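Local structure of monosaccharide-transporting ATPase (Actinobacillus succinogenes, 5DTE) at residues G142-I153 and G177-I188; E67-V77 and V90-A101. The protein binds D-allose between its two lobes, consistent with a periplasmic sugar-binding component of an ABC transporter. All coordinates share one frame; numbering follows the deposited sequence.

Contact 1: G142-I153 and G177-I188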
loop_
_atom_site.group_PDB
_atom_site.type_symbol
_atom_site.label_atom_id
_atom_site.label_comp_id
_atom_site.label_asym_id
_atom_site.label_seq_id
_atom_site.Cartn_x
_atom_site.Cartn_y
_atom_site.Cartn_z
ATOM N N GLY A 142 9.703 2.018 2.342
ATOM C CA GLY A 142 10.486 0.821 2.601
ATOM C C GLY A 142 11.909 1.114 3.082
ATOM O O GLY A 142 12.420 0.472 4.013
ATOM N N TYR A 143 12.566 2.075 2.442
ATOM C CA TYR A 143 13.858 2.527 2.920
ATOM C C TYR A 143 13.761 2.928 4.382
ATOM O O TYR A 143 14.500 2.427 5.216
ATOM C CB TYR A 143 14.371 3.702 2.094
ATOM C CG TYR A 143 15.678 4.297 2.605
ATOM C CD1 TYR A 143 16.905 3.723 2.270
ATOM C CD2 TYR A 143 15.683 5.434 3.421
ATOM C CE1 TYR A 143 18.091 4.260 2.727
ATOM C CE2 TYR A 143 16.875 5.977 3.884
ATOM C CZ TYR A 143 18.073 5.387 3.532
ATOM O OH TYR A 143 19.258 5.924 3.986
ATOM N N LEU A 144 12.840 3.826 4.696
ATOM C CA LEU A 144 12.652 4.219 6.086
ATOM C C LEU A 144 12.339 3.016 6.984
ATOM O O LEU A 144 12.807 2.961 8.108
ATOM C CB LEU A 144 11.542 5.267 6.209
ATOM C CG LEU A 144 11.837 6.730 5.846
ATOM C CD1 LEU A 144 10.544 7.488 5.517
ATOM C CD2 LEU A 144 12.579 7.426 6.972
ATOM N N GLU A 145 11.565 2.054 6.482
ATOM C CA GLU A 145 11.125 0.914 7.283
ATOM C C GLU A 145 12.241 -0.102 7.476
ATOM O O GLU A 145 12.373 -0.693 8.547
ATOM C CB GLU A 145 9.909 0.221 6.641
ATOM C CG GLU A 145 9.500 -1.112 7.326
ATOM C CD GLU A 145 8.574 -1.994 6.485
ATOM O OE1 GLU A 145 7.771 -1.479 5.675
ATOM O OE2 GLU A 145 8.636 -3.224 6.644
ATOM N N ALA A 146 13.036 -0.329 6.437
ATOM C CA ALA A 146 14.141 -1.274 6.559
ATOM C C ALA A 146 15.192 -0.704 7.497
ATOM O O ALA A 146 15.721 -1.391 8.370
ATOM C CB ALA A 146 14.742 -1.575 5.199
ATOM N N LYS A 147 15.453 0.582 7.314
ATOM C CA LYS A 147 16.487 1.283 8.051
ATOM C C LYS A 147 16.243 1.193 9.540
ATOM O O LYS A 147 17.188 1.066 10.314
ATOM C CB LYS A 147 16.565 2.748 7.612
ATOM C CG LYS A 147 17.906 3.393 7.906
ATOM C CD LYS A 147 18.159 4.595 7.012
ATOM C CE LYS A 147 19.448 5.297 7.401
ATOM N NZ LYS A 147 20.474 4.322 7.860
ATOM N N ASN A 148 14.977 1.236 9.931
ATOM C CA ASN A 148 14.601 1.210 11.336
ATOM C C ASN A 148 14.853 -0.163 11.962
ATOM O O ASN A 148 15.339 -0.269 13.090
ATOM C CB ASN A 148 13.137 1.610 11.477
ATOM C CG ASN A 148 12.713 1.806 12.918
ATOM O OD1 ASN A 148 12.113 0.917 13.527
ATOM N ND2 ASN A 148 13.003 2.984 13.467
ATOM N N LEU A 149 14.536 -1.210 11.208
ATOM C CA LEU A 149 14.760 -2.591 11.625
ATOM C C LEU A 149 16.246 -2.956 11.608
ATOM O O LEU A 149 16.710 -3.726 12.454
ATOM C CB LEU A 149 13.978 -3.540 10.713
ATOM C CG LEU A 149 14.179 -5.056 10.824
ATOM C CD1 LEU A 149 13.409 -5.620 12.017
ATOM C CD2 LEU A 149 13.801 -5.763 9.511
ATOM N N ALA A 150 16.981 -2.421 10.632
ATOM C CA ALA A 150 18.429 -2.631 10.551
ATOM C C ALA A 150 19.083 -2.170 11.828
ATOM O O ALA A 150 19.832 -2.915 12.452
ATOM C CB ALA A 150 19.022 -1.902 9.368
ATOM N N GLU A 151 18.766 -0.940 12.218
ATOM C CA GLU A 151 19.177 -0.383 13.503
ATOM C C GLU A 151 18.692 -1.211 14.696
ATOM O O GLU A 151 19.455 -1.459 15.629
ATOM C CB GLU A 151 18.676 1.053 13.618
ATOM C CG GLU A 151 19.291 1.972 12.575
ATOM C CD GLU A 151 20.669 2.476 12.970
ATOM O OE1 GLU A 151 21.603 2.399 12.134
ATOM O OE2 GLU A 151 20.810 2.965 14.117
ATOM N N ALA A 152 17.437 -1.652 14.649
ATOM C CA ALA A 152 16.830 -2.440 15.732
ATOM C C ALA A 152 17.507 -3.790 16.002
ATOM O O ALA A 152 17.608 -4.207 17.158
ATOM C CB ALA A 152 15.356 -2.663 15.440
ATOM N N ILE A 153 17.961 -4.483 14.956
ATOM C CA ILE A 153 18.609 -5.775 15.170
ATOM C C ILE A 153 20.114 -5.624 15.299
ATOM O O ILE A 153 20.858 -6.601 15.248
ATOM C CB ILE A 153 18.293 -6.782 14.057
ATOM C CG1 ILE A 153 18.849 -6.320 12.710
ATOM C CG2 ILE A 153 16.814 -7.009 13.987
ATOM C CD1 ILE A 153 19.190 -7.483 11.758
ATOM N N GLY A 177 13.384 -0.181 -1.948
ATOM C CA GLY A 177 13.621 0.657 -0.784
ATOM C C GLY A 177 14.351 -0.070 0.338
ATOM O O GLY A 177 15.345 0.418 0.868
ATOM N N ALA A 178 13.853 -1.247 0.698
ATOM C CA ALA A 178 14.501 -2.072 1.706
ATOM C C ALA A 178 15.940 -2.413 1.294
ATOM O O ALA A 178 16.884 -2.165 2.055
ATOM C CB ALA A 178 13.698 -3.339 1.946
ATOM N N LEU A 179 16.090 -2.965 0.088
ATOM C CA LEU A 179 17.395 -3.358 -0.441
ATOM C C LEU A 179 18.420 -2.237 -0.313
ATOM O O LEU A 179 19.545 -2.468 0.136
ATOM C CB LEU A 179 17.286 -3.796 -1.910
ATOM C CG LEU A 179 16.594 -5.135 -2.237
ATOM C CD1 LEU A 179 16.739 -5.491 -3.709
ATOM C CD2 LEU A 179 17.114 -6.275 -1.362
ATOM N N LYS A 180 18.026 -1.024 -0.683
ATOM C CA LYS A 180 18.940 0.109 -0.603
ATOM C C LYS A 180 19.416 0.343 0.824
ATOM O O LYS A 180 20.561 0.709 1.057
ATOM C CB LYS A 180 18.288 1.386 -1.133
ATOM C CG LYS A 180 19.243 2.559 -1.088
ATOM C CD LYS A 180 18.535 3.864 -0.839
ATOM C CE LYS A 180 19.525 5.009 -0.702
ATOM N NZ LYS A 180 19.003 6.263 -1.341
ATOM N N ALA A 181 18.526 0.115 1.777
ATOM C CA ALA A 181 18.807 0.386 3.173
ATOM C C ALA A 181 19.776 -0.620 3.824
ATOM O O ALA A 181 20.653 -0.215 4.597
ATOM C CB ALA A 181 17.515 0.428 3.939
ATOM N N PHE A 182 19.621 -1.919 3.546
ATOM C CA PHE A 182 20.501 -2.925 4.159
ATOM C C PHE A 182 21.863 -2.849 3.503
ATOM O O PHE A 182 22.886 -3.211 4.099
ATOM C CB PHE A 182 19.938 -4.352 4.036
ATOM C CG PHE A 182 18.563 -4.515 4.620
ATOM C CD1 PHE A 182 18.238 -3.946 5.837
ATOM C CD2 PHE A 182 17.586 -5.208 3.933
ATOM C CE1 PHE A 182 16.978 -4.079 6.358
ATOM C CE2 PHE A 182 16.335 -5.329 4.450
ATOM C CZ PHE A 182 16.032 -4.763 5.670
ATOM N N ALA A 183 21.870 -2.368 2.262
ATOM C CA ALA A 183 23.106 -2.173 1.515
ATOM C C ALA A 183 24.026 -1.209 2.263
ATOM O O ALA A 183 25.220 -1.172 2.000
ATOM C CB ALA A 183 22.810 -1.659 0.108
ATOM N N GLU A 184 23.464 -0.449 3.203
ATOM C CA GLU A 184 24.226 0.489 4.025
ATOM C C GLU A 184 24.803 -0.190 5.266
ATOM O O GLU A 184 25.672 0.371 5.957
ATOM C CB GLU A 184 23.353 1.683 4.440
ATOM C CG GLU A 184 22.903 2.543 3.270
ATOM C CD GLU A 184 22.115 3.766 3.700
ATOM O OE1 GLU A 184 22.027 4.010 4.928
ATOM O OE2 GLU A 184 21.586 4.477 2.804
ATOM N N TYR A 185 24.325 -1.400 5.538
ATOM C CA TYR A 185 24.801 -2.171 6.681
ATOM C C TYR A 185 25.495 -3.442 6.216
ATOM O O TYR A 185 24.846 -4.489 6.104
ATOM C CB TYR A 185 23.637 -2.501 7.619
ATOM C CG TYR A 185 22.960 -1.267 8.170
ATOM C CD1 TYR A 185 23.306 -0.766 9.422
ATOM C CD2 TYR A 185 21.996 -0.584 7.428
ATOM C CE1 TYR A 185 22.703 0.368 9.933
ATOM C CE2 TYR A 185 21.388 0.555 7.929
ATOM C CZ TYR A 185 21.752 1.026 9.184
ATOM O OH TYR A 185 21.158 2.151 9.696
ATOM N N PRO A 186 26.815 -3.351 5.929
ATOM C CA PRO A 186 27.625 -4.469 5.424
ATOM C C PRO A 186 27.572 -5.703 6.316
ATOM O O PRO A 186 27.951 -6.781 5.865
ATOM C CB PRO A 186 29.041 -3.886 5.387
ATOM C CG PRO A 186 28.835 -2.448 5.153
ATOM C CD PRO A 186 27.600 -2.104 5.962
ATOM N N ASP A 187 27.110 -5.547 7.554
ATOM C CA ASP A 187 26.967 -6.675 8.466
ATOM C C ASP A 187 25.542 -7.200 8.474
ATOM O O ASP A 187 25.203 -8.088 9.265
ATOM C CB ASP A 187 27.380 -6.290 9.884
ATOM C CG ASP A 187 28.844 -6.550 10.153
ATOM O OD1 ASP A 187 29.499 -7.182 9.301
ATOM O OD2 ASP A 187 29.332 -6.143 11.228
ATOM N N ILE A 188 24.702 -6.632 7.611
ATOM C CA ILE A 188 23.399 -7.228 7.342
ATOM C C ILE A 188 23.347 -7.742 5.916
ATOM O O ILE A 188 23.673 -7.022 4.958
ATOM C CB ILE A 188 22.227 -6.264 7.562
ATOM C CG1 ILE A 188 22.173 -5.794 9.028
ATOM C CG2 ILE A 188 20.941 -6.966 7.171
ATOM C CD1 ILE A 188 20.931 -4.966 9.420
#

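Contact 2: E67-V77 and V90-A101. With ALL (beta-D-allopyranose), chain E.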
loop_
_atom_site.group_PDB
_atom_site.type_symbol
_atom_site.label_atom_id
_atom_site.label_comp_id
_atom_site.label_asym_id
_atom_site.label_seq_id
_atom_site.Cartn_x
_atom_site.Cartn_y
_atom_site.Cartn_z
ATOM N N GLU A 67 -8.497 -9.798 -6.046
ATOM C CA GLU A 67 -7.669 -8.613 -5.935
ATOM C C GLU A 67 -6.898 -8.416 -7.222
ATOM O O GLU A 67 -6.693 -7.286 -7.644
ATOM C CB GLU A 67 -6.715 -8.713 -4.748
ATOM C CG GLU A 67 -6.049 -7.384 -4.419
ATOM C CD GLU A 67 -5.188 -7.419 -3.162
ATOM O OE1 GLU A 67 -4.375 -6.485 -2.988
ATOM O OE2 GLU A 67 -5.318 -8.371 -2.356
ATOM N N ASP A 68 -6.513 -9.525 -7.857
ATOM C CA ASP A 68 -5.664 -9.490 -9.053
ATOM C C ASP A 68 -6.408 -9.455 -10.397
ATOM O O ASP A 68 -5.771 -9.401 -11.442
ATOM C CB ASP A 68 -4.694 -10.683 -9.050
ATOM C CG ASP A 68 -5.386 -12.006 -8.806
ATOM O OD1 ASP A 68 -6.628 -12.034 -8.785
ATOM O OD2 ASP A 68 -4.686 -13.027 -8.651
ATOM N N SER A 69 -7.736 -9.465 -10.397
ATOM C CA SER A 69 -8.422 -9.379 -11.680
ATOM C C SER A 69 -8.443 -7.947 -12.154
ATOM O O SER A 69 -9.255 -7.138 -11.697
ATOM C CB SER A 69 -9.845 -9.918 -11.625
ATOM O OG SER A 69 -10.326 -10.091 -12.952
ATOM N N THR A 70 -7.526 -7.650 -13.067
ATOM C CA THR A 70 -7.427 -6.345 -13.694
ATOM C C THR A 70 -8.635 -6.010 -14.563
ATOM O O THR A 70 -9.178 -4.924 -14.463
ATOM C CB THR A 70 -6.167 -6.256 -14.569
ATOM O OG1 THR A 70 -4.993 -6.308 -13.744
ATOM C CG2 THR A 70 -6.181 -4.970 -15.396
ATOM N N GLU A 71 -9.040 -6.948 -15.415
ATOM C CA GLU A 71 -10.087 -6.713 -16.414
ATOM C C GLU A 71 -11.365 -6.228 -15.790
ATOM O O GLU A 71 -11.961 -5.254 -16.249
ATOM C CB GLU A 71 -10.382 -7.988 -17.215
ATOM C CG GLU A 71 -9.355 -8.315 -18.289
ATOM C CD GLU A 71 -8.037 -8.856 -17.732
ATOM O OE1 GLU A 71 -7.939 -9.070 -16.503
ATOM O OE2 GLU A 71 -7.099 -9.079 -18.536
ATOM N N GLN A 72 -11.781 -6.929 -14.743
ATOM C CA GLN A 72 -13.032 -6.643 -14.051
ATOM C C GLN A 72 -13.065 -5.237 -13.457
ATOM O O GLN A 72 -14.122 -4.597 -13.424
ATOM C CB GLN A 72 -13.258 -7.677 -12.952
ATOM C CG GLN A 72 -14.390 -7.354 -12.009
ATOM C CD GLN A 72 -14.450 -8.341 -10.883
ATOM O OE1 GLN A 72 -15.223 -8.181 -9.934
ATOM N NE2 GLN A 72 -13.618 -9.380 -10.972
ATOM N N LEU A 73 -11.909 -4.758 -12.998
ATOM C CA LEU A 73 -11.816 -3.421 -12.419
ATOM C C LEU A 73 -11.969 -2.335 -13.478
ATOM O O LEU A 73 -12.662 -1.335 -13.258
ATOM C CB LEU A 73 -10.499 -3.237 -11.678
ATOM C CG LEU A 73 -10.486 -1.944 -10.844
ATOM C CD1 LEU A 73 -11.834 -1.705 -10.136
ATOM C CD2 LEU A 73 -9.344 -1.943 -9.837
ATOM N N VAL A 74 -11.300 -2.531 -14.611
ATOM C CA VAL A 74 -11.494 -1.696 -15.784
ATOM C C VAL A 74 -12.959 -1.749 -16.161
ATOM O O VAL A 74 -13.569 -0.739 -16.486
ATOM C CB VAL A 74 -10.661 -2.170 -16.977
ATOM C CG1 VAL A 74 -10.942 -1.295 -18.186
ATOM C CG2 VAL A 74 -9.176 -2.196 -16.637
ATOM N N GLY A 75 -13.517 -2.950 -16.112
ATOM C CA GLY A 75 -14.939 -3.126 -16.308
ATOM C C GLY A 75 -15.690 -2.104 -15.494
ATOM O O GLY A 75 -16.518 -1.386 -16.014
ATOM N N LEU A 76 -15.348 -2.008 -14.218
ATOM C CA LEU A 76 -16.009 -1.100 -13.288
ATOM C C LEU A 76 -15.821 0.384 -13.615
ATOM O O LEU A 76 -16.762 1.177 -13.479
ATOM C CB LEU A 76 -15.508 -1.371 -11.871
ATOM C CG LEU A 76 -15.794 -2.776 -11.375
ATOM C CD1 LEU A 76 -15.163 -2.971 -10.004
ATOM C CD2 LEU A 76 -17.298 -3.020 -11.355
ATOM N N VAL A 77 -14.609 0.767 -14.012
ATOM C CA VAL A 77 -14.348 2.163 -14.318
ATOM C C VAL A 77 -15.235 2.621 -15.458
ATOM O O VAL A 77 -15.934 3.627 -15.348
ATOM C CB VAL A 77 -12.897 2.416 -14.695
ATOM C CG1 VAL A 77 -12.749 3.833 -15.239
ATOM C CG2 VAL A 77 -12.008 2.218 -13.503
ATOM N N VAL A 90 -10.029 5.804 -8.465
ATOM C CA VAL A 90 -9.724 4.401 -8.654
ATOM C C VAL A 90 -8.321 4.068 -8.141
ATOM O O VAL A 90 -7.382 4.866 -8.264
ATOM C CB VAL A 90 -9.872 3.987 -10.143
ATOM C CG1 VAL A 90 -8.725 4.519 -10.986
ATOM C CG2 VAL A 90 -9.940 2.494 -10.259
ATOM N N THR A 91 -8.221 2.890 -7.523
ATOM C CA THR A 91 -6.969 2.286 -7.079
ATOM C C THR A 91 -6.637 1.163 -8.046
ATOM O O THR A 91 -7.094 0.033 -7.858
ATOM C CB THR A 91 -7.087 1.712 -5.677
ATOM O OG1 THR A 91 -7.928 0.551 -5.730
ATOM C CG2 THR A 91 -7.718 2.730 -4.740
ATOM N N PRO A 92 -5.866 1.475 -9.101
ATOM C CA PRO A 92 -5.587 0.553 -10.204
ATOM C C PRO A 92 -5.039 -0.810 -9.797
ATOM O O PRO A 92 -4.703 -1.042 -8.645
ATOM C CB PRO A 92 -4.558 1.319 -11.032
ATOM C CG PRO A 92 -4.958 2.711 -10.850
ATOM C CD PRO A 92 -5.349 2.820 -9.398
ATOM N N ASN A 93 -4.946 -1.676 -10.800
ATOM C CA ASN A 93 -4.788 -3.111 -10.666
ATOM C C ASN A 93 -3.651 -3.555 -11.555
ATOM O O ASN A 93 -3.348 -4.742 -11.681
ATOM C CB ASN A 93 -6.078 -3.814 -11.088
ATOM C CG ASN A 93 -6.631 -4.693 -10.015
ATOM O OD1 ASN A 93 -5.944 -4.985 -9.037
ATOM N ND2 ASN A 93 -7.875 -5.138 -10.187
ATOM N N ASP A 94 -3.031 -2.567 -12.176
ATOM C CA ASP A 94 -2.109 -2.793 -13.264
ATOM C C ASP A 94 -1.665 -1.414 -13.741
ATOM O O ASP A 94 -2.503 -0.558 -14.014
ATOM C CB ASP A 94 -2.797 -3.590 -14.372
ATOM C CG ASP A 94 -1.832 -4.150 -15.369
ATOM O OD1 ASP A 94 -1.875 -5.382 -15.571
ATOM O OD2 ASP A 94 -1.055 -3.365 -15.960
ATOM N N SER A 95 -0.366 -1.174 -13.829
ATOM C CA SER A 95 0.095 0.191 -14.073
ATOM C C SER A 95 -0.247 0.653 -15.489
ATOM O O SER A 95 -0.316 1.859 -15.777
ATOM C CB SER A 95 1.604 0.301 -13.818
ATOM O OG SER A 95 2.314 -0.764 -14.433
ATOM N N ILE A 96 -0.495 -0.315 -16.364
ATOM C CA ILE A 96 -0.629 -0.035 -17.783
ATOM C C ILE A 96 -2.034 -0.288 -18.323
ATOM O O ILE A 96 -2.550 0.494 -19.121
ATOM C CB ILE A 96 0.395 -0.862 -18.553
ATOM C CG1 ILE A 96 1.790 -0.409 -18.131
ATOM C CG2 ILE A 96 0.173 -0.748 -20.059
ATOM C CD1 ILE A 96 2.903 -0.943 -18.972
ATOM N N ALA A 97 -2.659 -1.363 -17.853
ATOM C CA ALA A 97 -3.981 -1.777 -18.322
ATOM C C ALA A 97 -5.047 -0.692 -18.253
ATOM O O ALA A 97 -5.950 -0.664 -19.083
ATOM C CB ALA A 97 -4.440 -2.973 -17.539
ATOM N N PHE A 98 -4.942 0.192 -17.265
ATOM C CA PHE A 98 -5.954 1.232 -17.052
ATOM C C PHE A 98 -5.769 2.513 -17.867
ATOM O O PHE A 98 -6.576 3.429 -17.769
ATOM C CB PHE A 98 -6.017 1.598 -15.568
ATOM C CG PHE A 98 -6.658 0.539 -14.722
ATOM C CD1 PHE A 98 -5.922 -0.547 -14.279
ATOM C CD2 PHE A 98 -8.002 0.620 -14.384
ATOM C CE1 PHE A 98 -6.506 -1.526 -13.514
ATOM C CE2 PHE A 98 -8.594 -0.353 -13.618
ATOM C CZ PHE A 98 -7.844 -1.432 -13.177
ATOM N N ILE A 99 -4.721 2.590 -18.671
ATOM C CA ILE A 99 -4.506 3.795 -19.460
ATOM C C ILE A 99 -5.618 4.060 -20.500
ATOM O O ILE A 99 -6.108 5.180 -20.584
ATOM C CB ILE A 99 -3.129 3.754 -20.152
ATOM C CG1 ILE A 99 -2.038 4.013 -19.123
ATOM C CG2 ILE A 99 -3.040 4.770 -21.278
ATOM C CD1 ILE A 99 -0.670 3.988 -19.725
ATOM N N PRO A 100 -6.034 3.043 -21.284
ATOM C CA PRO A 100 -7.114 3.361 -22.226
ATOM C C PRO A 100 -8.388 3.759 -21.508
ATOM O O PRO A 100 -9.179 4.537 -22.043
ATOM C CB PRO A 100 -7.312 2.057 -22.992
ATOM C CG PRO A 100 -6.021 1.346 -22.852
ATOM C CD PRO A 100 -5.554 1.663 -21.470
ATOM N N ALA A 101 -8.562 3.240 -20.297
ATOM C CA ALA A 101 -9.707 3.578 -19.464
ATOM C C ALA A 101 -9.690 5.044 -19.053
ATOM O O ALA A 101 -10.704 5.739 -19.158
ATOM C CB ALA A 101 -9.737 2.691 -18.231
HETATM C C1 ALL E . -0.830 -1.856 -1.694
HETATM C C2 ALL E . -1.252 -0.841 -0.648
HETATM C C3 ALL E . -1.389 -1.443 0.701
HETATM C C4 ALL E . -2.162 -2.724 0.684
HETATM C C5 ALL E . -1.479 -3.674 -0.286
HETATM C C6 ALL E . -2.028 -5.063 -0.259
HETATM O O1 ALL E . -0.935 -1.340 -2.963
HETATM O O2 ALL E . -0.226 0.173 -0.585
HETATM O O3 ALL E . -0.054 -1.736 1.219
HETATM O O4 ALL E . -2.204 -3.294 2.001
HETATM O O5 ALL E . -1.640 -3.107 -1.619
HETATM O O6 ALL E . -3.304 -5.072 -0.864
#

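Contact 1: G142-I153 and G177-I188
Y143 donates its phenolic hydrogen to E184, OH to OE2 at 3.0 Å, reaching the carboxylate on its syn side but 24° out of its plane; the acceptor lies at the edge of the tyrosine ring, in the ring plane. E184 OE1 forms a salt bridge with K147 NZ, 3.3 Å apart, its hydrogen bond weak, and the same NZ makes a weak hydrogen bond to the hydroxyl of Y185. E151 OE1 also lies beside that hydroxyl, at a modelled separation too short to be taken literally. K147 reaches both partners with CG anti to the backbone N (chi1 -158°) and a bend at its last torsion. Beneath this row, A150 CB sits over one face of the Y185 ring, 3.8 Å from the centroid, and also meets I188 CD1 at 3.6 Å. A146 CB packs on A181 CB at 3.6 Å and on F182 CZ at 3.5 Å. Small residues permit close approach: the axes of 142-152 and 177-182 come within 7.1 Å at -41°. A146 and A178 both touch F221 of strand 219-222. The alanines thus let the helices sit close against the sheet, while the polar groups keep to the outer border, where E151 and E184 are exposed.

Contact 2: E67-V77 and V90-A101
T70 and N93 supply the polar link: the threonine hydroxyl donates a weak hydrogen bond from OG1 to the backbone O of N93 at 3.1 Å. Within 90-101, D94 OD2 accepts from two backbone amides, I96 N through its anti lone pair and A97 N from above the carboxylate plane; the I96 bond makes an Asx turn and the pair an Asx motif, at the bend leading into helix 99-105. Within this contact E67 meets the sugar: its chain is extended beyond CG (chi2 175°), and OE1 accepts a hydrogen bond from O6 of the allose at 2.8 Å. K34, D116, R174 and D250 bind the sugar too. Apolar contacts gather round F98: V74 CG2 lies over one face of its ring, 3.7 Å from the centroid, P92 CA covers the opposite face and L73 CB meets the edge at CZ, 3.5 Å away. T70 CG2 touches A97 CB at 3.4 Å, V77 CG2 reaches V90 CG2 at 3.9 Å, and V74 CG1 lies 4.2 Å from A101 CB. Helix 70-82 thus packs against the turn after strand 87-90 and the start of helix 99-105; L73, V77 and V90 touch L32 of strand 28-33, and T91 and P92 touch strand 112-115.

The two contacts occupy opposite sides of the chain's centre, their own centres 33 Å apart and their nearest atoms about 16 Å apart, and they share no sheet. Contact 2 comes first and is complete before contact 1 opens. It belongs to the lobe built on the six-stranded parallel sheet that contains 28-33 and 87-90, whereas contact 1 joins two helices beside the four-stranded sheet of 157-163 and 219-222. This is the two-lobed architecture of periplasmic binding proteins, with allose held between the lobes. Contact 2 supplies E67 to that site directly; helix 169-182 of contact 1 carries the pocket residues N170 and R174 upstream of the segment 177-188.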